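Local structure of spermidine N1-acetyltransferase (Vibrio cholerae O1 biovar El Tor, 6DAU) at residues Asn20-Arg25 against Glu34-Phe39; Arg56-Glu61 against Leu107-Thr112; Ile79-Glu84 against Ile163-Tyr168. The protein probably catalyses transfer of an acetyl group from acetyl-coenzyme A to spermidine and spermine, as a GNAT-family polyamine N-acetyltransferase. The protein carries 2 engineered substitutions. One frame throughout, in Å; residues are numbered along the deposited sequence.

Interaction 1 of 3, residues Asn20-Arg25 against Glu34-Phe39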
loop_
_atom_site.group_PDB
_atom_site.type_symbol
_atom_site.label_atom_id
_atom_site.label_comp_id
_atom_site.label_asym_id
_atom_site.label_seq_id
_atom_site.Cartn_x
_atom_site.Cartn_y
_atom_site.Cartn_z
ATOM N N ASN C 20 -15.989 -19.609 -22.277
ATOM C CA ASN C 20 -16.961 -20.546 -22.858
ATOM C C ASN C 20 -16.272 -21.724 -23.540
ATOM O O ASN C 20 -16.788 -22.823 -23.483
ATOM C CB ASN C 20 -17.907 -19.858 -23.863
ATOM C CG ASN C 20 -18.897 -18.938 -23.203
ATOM O OD1 ASN C 20 -19.295 -19.169 -22.060
ATOM N ND2 ASN C 20 -19.326 -17.892 -23.931
ATOM N N LEU C 21 -15.117 -21.485 -24.166
ATOM C CA LEU C 21 -14.345 -22.575 -24.773
ATOM C C LEU C 21 -13.904 -23.676 -23.803
ATOM O O LEU C 21 -13.793 -24.828 -24.233
ATOM C CB LEU C 21 -13.132 -22.066 -25.566
ATOM C CG LEU C 21 -13.356 -21.464 -26.951
ATOM C CD1 LEU C 21 -12.025 -20.958 -27.497
ATOM C CD2 LEU C 21 -13.972 -22.431 -27.924
ATOM N N ASN C 22 -13.670 -23.339 -22.529
ATOM C CA ASN C 22 -13.333 -24.356 -21.510
ATOM C C ASN C 22 -14.524 -25.126 -20.945
ATOM O O ASN C 22 -14.373 -26.278 -20.527
ATOM C CB ASN C 22 -12.594 -23.755 -20.336
ATOM C CG ASN C 22 -11.438 -22.864 -20.753
ATOM O OD1 ASN C 22 -10.645 -23.199 -21.642
ATOM N ND2 ASN C 22 -11.314 -21.731 -20.083
ATOM N N ASN C 23 -15.693 -24.500 -20.930
ATOM C CA ASN C 23 -16.895 -25.073 -20.299
ATOM C C ASN C 23 -17.350 -26.402 -20.925
ATOM O O ASN C 23 -17.979 -27.233 -20.270
ATOM C CB ASN C 23 -18.002 -23.981 -20.205
ATOM C CG ASN C 23 -19.393 -24.416 -20.730
ATOM O OD1 ASN C 23 -20.044 -25.313 -20.183
ATOM N ND2 ASN C 23 -19.864 -23.722 -21.771
ATOM N N ASN C 24 -17.008 -26.585 -22.198
ATOM C CA ASN C 24 -17.160 -27.852 -22.906
ATOM C C ASN C 24 -16.211 -28.934 -22.340
ATOM O O ASN C 24 -16.644 -30.073 -22.062
ATOM C CB ASN C 24 -16.912 -27.641 -24.423
ATOM C CG ASN C 24 -17.924 -28.381 -25.297
ATOM O OD1 ASN C 24 -19.125 -28.109 -25.239
ATOM N ND2 ASN C 24 -17.439 -29.313 -26.121
ATOM N N ARG C 25 -14.961 -28.532 -22.110
ATOM C CA ARG C 25 -13.819 -29.437 -22.139
ATOM C C ARG C 25 -13.435 -30.415 -21.019
ATOM O O ARG C 25 -12.524 -31.231 -21.233
ATOM C CB ARG C 25 -12.597 -28.661 -22.634
ATOM C CG ARG C 25 -12.537 -28.566 -24.160
ATOM C CD ARG C 25 -11.680 -27.421 -24.620
ATOM N NE ARG C 25 -10.236 -27.684 -24.646
ATOM C CZ ARG C 25 -9.368 -27.292 -23.709
ATOM N NH1 ARG C 25 -9.777 -26.650 -22.615
ATOM N NH2 ARG C 25 -8.078 -27.554 -23.859
ATOM N N GLU C 34 -1.569 -20.033 -13.767
ATOM C CA GLU C 34 -2.482 -19.880 -12.617
ATOM C C GLU C 34 -3.822 -20.544 -12.958
ATOM O O GLU C 34 -4.378 -20.271 -14.020
ATOM C CB GLU C 34 -2.636 -18.417 -12.244
ATOM C CG GLU C 34 -1.272 -17.696 -12.083
ATOM C CD GLU C 34 -1.295 -16.598 -11.050
ATOM O OE1 GLU C 34 -1.545 -16.921 -9.895
ATOM O OE2 GLU C 34 -1.063 -15.418 -11.386
ATOM N N PRO C 35 -4.311 -21.456 -12.094
ATOM C CA PRO C 35 -5.568 -22.199 -12.378
ATOM C C PRO C 35 -6.771 -21.262 -12.205
ATOM O O PRO C 35 -6.695 -20.316 -11.439
ATOM C CB PRO C 35 -5.575 -23.298 -11.298
ATOM C CG PRO C 35 -4.867 -22.646 -10.114
ATOM C CD PRO C 35 -3.794 -21.741 -10.727
ATOM N N TYR C 36 -7.843 -21.463 -12.957
ATOM C CA TYR C 36 -9.075 -20.701 -12.716
ATOM C C TYR C 36 -10.241 -21.588 -13.151
ATOM O O TYR C 36 -10.060 -22.462 -14.014
ATOM C CB TYR C 36 -9.104 -19.386 -13.496
ATOM C CG TYR C 36 -9.131 -19.561 -14.992
ATOM C CD1 TYR C 36 -7.940 -19.765 -15.720
ATOM C CD2 TYR C 36 -10.348 -19.580 -15.682
ATOM C CE1 TYR C 36 -7.961 -19.954 -17.097
ATOM C CE2 TYR C 36 -10.395 -19.791 -17.053
ATOM C CZ TYR C 36 -9.213 -19.949 -17.763
ATOM O OH TYR C 36 -9.270 -20.128 -19.143
ATOM N N GLU C 37 -11.413 -21.360 -12.553
ATOM C CA GLU C 37 -12.649 -21.978 -13.030
ATOM C C GLU C 37 -13.691 -20.915 -13.416
ATOM O O GLU C 37 -14.488 -21.135 -14.328
ATOM C CB GLU C 37 -13.221 -22.926 -11.961
ATOM C CG GLU C 37 -12.255 -24.059 -11.602
ATOM C CD GLU C 37 -12.853 -25.093 -10.673
ATOM O OE1 GLU C 37 -13.134 -24.820 -9.494
ATOM O OE2 GLU C 37 -13.050 -26.215 -11.135
ATOM N N SER C 38 -13.713 -19.779 -12.711
ATOM C CA SER C 38 -14.739 -18.768 -12.961
ATOM C C SER C 38 -14.282 -17.688 -13.930
ATOM O O SER C 38 -13.092 -17.438 -14.080
ATOM C CB SER C 38 -15.220 -18.146 -11.638
ATOM O OG SER C 38 -14.268 -17.213 -11.191
ATOM N N PHE C 39 -15.238 -17.016 -14.556
ATOM C CA PHE C 39 -14.967 -15.844 -15.365
ATOM C C PHE C 39 -14.287 -14.747 -14.540
ATOM O O PHE C 39 -13.372 -14.097 -15.050
ATOM C CB PHE C 39 -16.246 -15.291 -16.012
ATOM C CG PHE C 39 -16.010 -14.036 -16.826
ATOM C CD1 PHE C 39 -15.531 -14.109 -18.146
ATOM C CD2 PHE C 39 -16.230 -12.766 -16.252
ATOM C CE1 PHE C 39 -15.316 -12.929 -18.882
ATOM C CE2 PHE C 39 -16.001 -11.602 -16.981
ATOM C CZ PHE C 39 -15.561 -11.672 -18.306
#
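N22 gives an amide proton to the phenol oxygen of Y36, with N22 ND2 2.8 Å from Y36 OH. Short as it is, the bond is bent: the angle at the hydrogen is 133°, and the phenol oxygen stands somewhat off the amide plane. The two side chains meet at about a right angle, their flat ends turned 60° against each other, so they do not stack. N22 ND2 also comes within 3.6 Å of Y36 CZ, approaching the hydroxyl end of the ring obliquely.

Tyrosine suits this place because its ring can pack among apolar side chains while its hydroxyl meets a polar group at the far side. Y36 CG sits between the backbone N and the carbonyl carbon (chi1 65°), a setting that carries the ring off the strand until its hydroxyl reaches helix 15-24. Along the way the ring is lined by I18 of that helix, W31 of the partner strand, and L42 and L45 of helix 39-49.

Strands 29-31 and 34-36 form a small antiparallel hairpin, joined by backbone bonds between Y36 and S29, and the contact ties this hairpin to helix 15-24, the first helix of the GNAT fold; in SpeG enzymes the region of helices 15-24 and 39-49 with the hairpin between them probably borders an allosteric polyamine site between subunits. N22 is a short amide, and its backbone O accepts from R25 N, at 2.8 Å. Past Y36 the chain turns into helix 39-49, where S38 is the N-cap and the side chain of Q41, an engineered residue, bonds back to the amides of E37 and S38. E37 points away from N22, and its carboxylate pairs with R56 and Y109 of a neighbouring subunit.

Interaction 2 of 3, residues Arg56-Glu61 against Leu107-Thr112; sequences RRFVVE and LDYSFT
F58 drives its ring edge onto the face of Y109 in a T-shaped stack, with centroids 4.6 Å apart and planes at 64°. This is the tight part of the contact: F58 CZ lies 3.3 Å from Y109 CZ, above the ring but displaced toward its rim, and Y109 OH lies in the plane of the F58 ring at its edge. Y109 CG is anti to the backbone N (chi1 168°), which sends the ring off the helix toward the sheet.

Strand 56-61 belongs to the central GNAT sheet, and helix 98-112 packs on one face of it; in this family the helix follows the loop that binds the pyrophosphate of acetyl-coenzyme A. Phenylalanine brings no polar group to satisfy in the buried strand; tyrosine offers a face to F58 while its OH bonds E37 of a neighbouring subunit.

The R56 side is looser. Its extended chain passes the edge of the tyrosine, R56 CD 3.4 Å from Y109 OH; the guanidinium makes no hydrogen bond to this hydroxyl. R56 bonds Y78 instead and pairs with the same E37. On the partly exposed flank, T112 OG1 bonds D108 O at 2.6 Å.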
loop_
_atom_site.group_PDB
_atom_site.type_symbol
_atom_site.label_atom_id
_atom_site.label_comp_id
_atom_site.label_asym_id
_atom_site.label_seq_id
_atom_site.Cartn_x
_atom_site.Cartn_y
_atom_site.Cartn_z
ATOM N N ARG C 56 1.107 -16.198 -25.420
ATOM C CA ARG C 56 0.545 -15.376 -26.487
ATOM C C ARG C 56 -0.684 -16.090 -27.047
ATOM O O ARG C 56 -0.641 -17.316 -27.296
ATOM C CB ARG C 56 1.564 -15.120 -27.594
ATOM C CG ARG C 56 2.733 -14.199 -27.181
ATOM C CD ARG C 56 3.801 -14.189 -28.273
ATOM N NE ARG C 56 5.063 -13.598 -27.818
ATOM C CZ ARG C 56 5.352 -12.293 -27.869
ATOM N NH1 ARG C 56 4.479 -11.435 -28.366
ATOM N NH2 ARG C 56 6.503 -11.837 -27.421
ATOM N N ARG C 57 -1.761 -15.320 -27.223
ATOM C CA ARG C 57 -3.060 -15.861 -27.623
ATOM C C ARG C 57 -3.669 -15.080 -28.761
ATOM O O ARG C 57 -3.575 -13.849 -28.826
ATOM C CB ARG C 57 -4.032 -15.898 -26.437
ATOM C CG ARG C 57 -3.671 -17.017 -25.463
ATOM C CD ARG C 57 -4.592 -17.027 -24.236
ATOM N NE ARG C 57 -4.215 -18.158 -23.373
ATOM C CZ ARG C 57 -3.273 -18.105 -22.423
ATOM N NH1 ARG C 57 -2.983 -19.185 -21.737
ATOM N NH2 ARG C 57 -2.624 -16.972 -22.146
ATOM N N PHE C 58 -4.296 -15.827 -29.676
ATOM C CA PHE C 58 -4.873 -15.254 -30.868
ATOM C C PHE C 58 -6.248 -15.835 -31.040
ATOM O O PHE C 58 -6.411 -17.069 -31.007
ATOM C CB PHE C 58 -3.965 -15.535 -32.084
ATOM C CG PHE C 58 -2.610 -14.920 -31.948
ATOM C CD1 PHE C 58 -2.422 -13.574 -32.272
ATOM C CD2 PHE C 58 -1.562 -15.646 -31.395
ATOM C CE1 PHE C 58 -1.184 -12.972 -32.093
ATOM C CE2 PHE C 58 -0.321 -15.044 -31.200
ATOM C CZ PHE C 58 -0.120 -13.716 -31.566
ATOM N N VAL C 59 -7.253 -14.970 -31.176
ATOM C CA VAL C 59 -8.583 -15.487 -31.451
ATOM C C VAL C 59 -8.769 -15.567 -32.959
ATOM O O VAL C 59 -8.337 -14.690 -33.712
ATOM C CB VAL C 59 -9.747 -14.806 -30.686
ATOM C CG1 VAL C 59 -9.283 -14.057 -29.450
ATOM C CG2 VAL C 59 -10.602 -13.925 -31.566
ATOM N N VAL C 60 -9.374 -16.662 -33.390
ATOM C CA VAL C 60 -9.593 -16.928 -34.790
ATOM C C VAL C 60 -11.008 -16.464 -35.139
ATOM O O VAL C 60 -11.972 -16.852 -34.477
ATOM C CB VAL C 60 -9.396 -18.429 -35.090
ATOM C CG1 VAL C 60 -9.673 -18.744 -36.561
ATOM C CG2 VAL C 60 -7.995 -18.881 -34.681
ATOM N N GLU C 61 -11.115 -15.622 -36.167
ATOM C CA GLU C 61 -12.397 -15.149 -36.712
ATOM C C GLU C 61 -12.531 -15.457 -38.198
ATOM O O GLU C 61 -11.529 -15.572 -38.905
ATOM C CB GLU C 61 -12.579 -13.646 -36.479
ATOM C CG GLU C 61 -12.797 -13.270 -35.013
ATOM C CD GLU C 61 -12.554 -11.804 -34.712
ATOM O OE1 GLU C 61 -13.325 -11.237 -33.905
ATOM O OE2 GLU C 61 -11.593 -11.213 -35.271
ATOM N N LEU C 107 2.120 -21.814 -36.713
ATOM C CA LEU C 107 3.506 -22.108 -37.026
ATOM C C LEU C 107 4.147 -20.965 -37.765
ATOM O O LEU C 107 5.295 -20.591 -37.489
ATOM C CB LEU C 107 3.623 -23.416 -37.810
ATOM C CG LEU C 107 3.207 -24.672 -37.020
ATOM C CD1 LEU C 107 3.451 -25.911 -37.846
ATOM C CD2 LEU C 107 3.919 -24.805 -35.674
ATOM N N ASP C 108 3.390 -20.388 -38.693
ATOM C CA ASP C 108 3.848 -19.239 -39.435
ATOM C C ASP C 108 4.239 -18.079 -38.505
ATOM O O ASP C 108 5.322 -17.481 -38.650
ATOM C CB ASP C 108 2.809 -18.759 -40.409
ATOM C CG ASP C 108 2.969 -19.363 -41.783
ATOM O OD1 ASP C 108 4.025 -19.165 -42.402
ATOM O OD2 ASP C 108 2.039 -20.038 -42.236
ATOM N N TYR C 109 3.353 -17.758 -37.569
ATOM C CA TYR C 109 3.630 -16.688 -36.671
ATOM C C TYR C 109 4.838 -17.050 -35.765
ATOM O O TYR C 109 5.753 -16.237 -35.610
ATOM C CB TYR C 109 2.374 -16.368 -35.871
ATOM C CG TYR C 109 2.630 -15.450 -34.713
ATOM C CD1 TYR C 109 2.622 -14.054 -34.858
ATOM C CD2 TYR C 109 2.839 -15.992 -33.455
ATOM C CE1 TYR C 109 2.823 -13.213 -33.760
ATOM C CE2 TYR C 109 3.036 -15.177 -32.344
ATOM C CZ TYR C 109 3.036 -13.802 -32.511
ATOM O OH TYR C 109 3.262 -13.066 -31.389
ATOM N N SER C 110 4.846 -18.270 -35.228
ATOM C CA SER C 110 5.934 -18.740 -34.365
ATOM C C SER C 110 7.297 -18.647 -35.028
ATOM O O SER C 110 8.282 -18.215 -34.392
ATOM C CB SER C 110 5.685 -20.176 -33.914
ATOM O OG SER C 110 4.452 -20.234 -33.248
ATOM N N PHE C 111 7.344 -19.034 -36.311
ATOM C CA PHE C 111 8.627 -19.232 -36.986
ATOM C C PHE C 111 9.065 -18.099 -37.881
ATOM O O PHE C 111 10.252 -17.986 -38.173
ATOM C CB PHE C 111 8.610 -20.539 -37.787
ATOM C CG PHE C 111 8.572 -21.778 -36.932
ATOM C CD1 PHE C 111 9.323 -21.866 -35.750
ATOM C CD2 PHE C 111 7.783 -22.875 -37.317
ATOM C CE1 PHE C 111 9.310 -23.032 -34.992
ATOM C CE2 PHE C 111 7.770 -24.037 -36.547
ATOM C CZ PHE C 111 8.548 -24.125 -35.400
ATOM N N THR C 112 8.138 -17.257 -38.333
ATOM C CA THR C 112 8.517 -16.168 -39.253
ATOM C C THR C 112 8.495 -14.820 -38.556
ATOM O O THR C 112 9.085 -13.876 -39.075
ATOM C CB THR C 112 7.635 -16.075 -40.543
ATOM O OG1 THR C 112 6.295 -15.693 -40.192
ATOM C CG2 THR C 112 7.594 -17.392 -41.288
#

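Interaction 3 of 3, residues Ile79-Glu84 against Ile163-Tyr168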
loop_
_atom_site.group_PDB
_atom_site.type_symbol
_atom_site.label_atom_id
_atom_site.label_comp_id
_atom_site.label_asym_id
_atom_site.label_seq_id
_atom_site.Cartn_x
_atom_site.Cartn_y
_atom_site.Cartn_z
ATOM N N ILE C 79 15.300 -17.952 -24.429
ATOM C CA ILE C 79 16.706 -18.423 -24.475
ATOM C C ILE C 79 16.753 -19.689 -25.335
ATOM O O ILE C 79 17.506 -19.781 -26.297
ATOM C CB ILE C 79 17.288 -18.749 -23.070
ATOM C CG1 ILE C 79 17.118 -17.567 -22.097
ATOM C CG2 ILE C 79 18.765 -19.194 -23.156
ATOM C CD1 ILE C 79 17.776 -16.270 -22.519
ATOM N N HIS C 80 15.931 -20.663 -24.975
ATOM C CA HIS C 80 15.854 -21.910 -25.718
ATOM C C HIS C 80 15.028 -21.769 -26.979
ATOM O O HIS C 80 15.164 -22.591 -27.876
ATOM C CB HIS C 80 15.364 -23.034 -24.794
ATOM C CG HIS C 80 16.302 -23.250 -23.644
ATOM N ND1 HIS C 80 17.633 -23.594 -23.799
ATOM C CD2 HIS C 80 16.056 -23.262 -22.315
ATOM C CE1 HIS C 80 18.174 -23.759 -22.597
ATOM N NE2 HIS C 80 17.241 -23.553 -21.681
ATOM N N ARG C 81 14.227 -20.703 -27.055
ATOM C CA ARG C 81 13.398 -20.372 -28.229
ATOM C C ARG C 81 12.397 -21.489 -28.514
ATOM O O ARG C 81 12.303 -21.993 -29.630
ATOM C CB ARG C 81 14.262 -20.061 -29.461
ATOM C CG ARG C 81 15.328 -18.989 -29.215
ATOM C CD ARG C 81 16.165 -18.781 -30.534
ATOM N NE ARG C 81 15.468 -18.776 -31.827
ATOM C CZ ARG C 81 15.926 -19.399 -32.934
ATOM N NH1 ARG C 81 17.090 -20.077 -32.993
ATOM N NH2 ARG C 81 15.207 -19.364 -34.031
ATOM N N SER C 82 11.671 -21.897 -27.481
ATOM C CA SER C 82 10.700 -22.955 -27.617
ATOM C C SER C 82 9.374 -22.506 -27.007
ATOM O O SER C 82 9.353 -21.590 -26.175
ATOM C CB SER C 82 11.214 -24.220 -26.950
ATOM O OG SER C 82 11.360 -24.018 -25.550
ATOM N N ALA C 83 8.284 -23.145 -27.417
ATOM C CA ALA C 83 6.954 -22.856 -26.889
ATOM C C ALA C 83 6.052 -24.071 -27.082
ATOM O O ALA C 83 6.246 -24.856 -28.024
ATOM C CB ALA C 83 6.314 -21.638 -27.563
ATOM N N GLU C 84 5.058 -24.188 -26.200
ATOM C CA GLU C 84 4.012 -25.165 -26.328
ATOM C C GLU C 84 2.805 -24.541 -27.013
ATOM O O GLU C 84 2.373 -23.431 -26.660
ATOM C CB GLU C 84 3.629 -25.742 -24.974
ATOM C CG GLU C 84 2.477 -26.754 -25.063
ATOM C CD GLU C 84 2.059 -27.317 -23.716
ATOM O OE1 GLU C 84 2.803 -27.165 -22.715
ATOM O OE2 GLU C 84 0.973 -27.944 -23.676
ATOM N N ILE C 163 8.136 -29.754 -33.912
ATOM C CA ILE C 163 8.510 -29.355 -35.234
ATOM C C ILE C 163 9.498 -28.220 -35.067
ATOM O O ILE C 163 9.310 -27.380 -34.233
ATOM C CB ILE C 163 7.333 -28.906 -36.078
ATOM C CG1 ILE C 163 7.795 -28.713 -37.508
ATOM C CG2 ILE C 163 6.777 -27.616 -35.553
ATOM C CD1 ILE C 163 6.683 -28.628 -38.511
ATOM N N LEU C 164 10.563 -28.217 -35.850
ATOM C CA LEU C 164 11.574 -27.182 -35.768
ATOM C C LEU C 164 11.405 -26.117 -36.803
ATOM O O LEU C 164 10.812 -26.324 -37.814
ATOM C CB LEU C 164 12.962 -27.774 -35.881
ATOM C CG LEU C 164 13.290 -28.826 -34.847
ATOM C CD1 LEU C 164 14.596 -29.510 -35.155
ATOM C CD2 LEU C 164 13.318 -28.224 -33.465
ATOM N N GLN C 165 11.942 -24.959 -36.523
ATOM C CA GLN C 165 11.840 -23.845 -37.422
ATOM C C GLN C 165 12.367 -24.144 -38.816
ATOM O O GLN C 165 11.744 -23.811 -39.792
ATOM C CB GLN C 165 12.588 -22.666 -36.829
ATOM C CG GLN C 165 12.403 -21.362 -37.549
ATOM C CD GLN C 165 13.294 -20.294 -37.003
ATOM O OE1 GLN C 165 14.361 -20.570 -36.524
ATOM N NE2 GLN C 165 12.848 -19.077 -37.063
ATOM N N SER C 166 13.523 -24.771 -38.899
ATOM C CA SER C 166 14.112 -25.070 -40.181
ATOM C C SER C 166 13.208 -25.958 -40.985
ATOM O O SER C 166 12.895 -25.667 -42.106
ATOM C CB SER C 166 15.455 -25.729 -40.001
ATOM O OG SER C 166 15.418 -26.618 -38.918
ATOM N N LYS C 167 12.740 -27.028 -40.387
ATOM C CA LYS C 167 11.873 -27.918 -41.104
ATOM C C LYS C 167 10.581 -27.295 -41.554
ATOM O O LYS C 167 10.098 -27.640 -42.605
ATOM C CB LYS C 167 11.567 -29.158 -40.309
ATOM C CG LYS C 167 10.604 -30.053 -41.050
ATOM C CD LYS C 167 10.156 -31.234 -40.224
ATOM C CE LYS C 167 8.880 -31.816 -40.782
ATOM N NZ LYS C 167 8.950 -33.298 -40.789
ATOM N N TYR C 168 10.000 -26.384 -40.787
ATOM C CA TYR C 168 8.758 -25.775 -41.225
ATOM C C TYR C 168 9.020 -24.756 -42.298
ATOM O O TYR C 168 8.186 -24.533 -43.145
ATOM C CB TYR C 168 7.961 -25.148 -40.086
ATOM C CG TYR C 168 6.846 -24.242 -40.559
ATOM C CD1 TYR C 168 5.555 -24.703 -40.703
ATOM C CD2 TYR C 168 7.091 -22.937 -40.868
ATOM C CE1 TYR C 168 4.540 -23.878 -41.136
ATOM C CE2 TYR C 168 6.088 -22.104 -41.300
ATOM C CZ TYR C 168 4.811 -22.576 -41.437
ATOM O OH TYR C 168 3.824 -21.719 -41.881
#
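The amide of Q165 comes to the edge of the R81 guanidinium, and neither group lies flat on the other, since their planes are 57° apart. R81 NH2 approaches Q165 OE1 at 2.9 Å, with the oxygen near the guanidinium plane; Q165 NE2 also lies in that plane at the edge, though farther away, 3.9 Å from R81 NH2. The bond is weak, bent to 128° at the hydrogen, and R81 is modelled in two conformers, so the detail holds for one of them.

The kink in the arginine chain at chi3 turns its end toward the glutamine, whose own chain is extended beyond CG, so it spans the gap from the start of a helix. A long, many-handed cation suits the position: besides the bond from NH2, R81 NE gives its proton to the carbonyl of N115. Glutamine suits the other side because its amide works both ways: NE2 donates to F111 O and N115 OD1 while OE1 accepts from R81.

The fold explains the backbone here. R81 and S82 both face N77 in a G1 beta bulge at the base of the hairpin joining strands 67-77 and 82-89, and R81 takes the left-handed backbone conformation typical of the first position of such a bulge (phi 61°), while neighbouring subunits close in from outside. On the other segment, strand 154-164 ends at L164, the N-cap of helix 165-168, where Y168 N is 3.1 Å from L164 O. Q165 is thus the first residue of that short helix, and its side chain points back across to the arginine at the foot of strand 82-89.

Interaction 2 is the buried one, an aromatic stack between central sheet and helix 98-112, whereas interactions 1 and 3 are partly buried, each resting on one polar bond on opposite sides of the chain's centre. Interactions 2 and 3 touch: L107 packs on Y168 and F111 on I163, and strand 82-89 leads along the chain into helix 98-112, both reaching the same sheet. Interaction 1 is set apart, its centre about 21 Å from that of interaction 2, and concerns the 29-36 hairpin and helix 15-24. The assembly joins them nonetheless, because E37, in segment 34-39 of interaction 1, pairs with R56 and Y109 of another subunit.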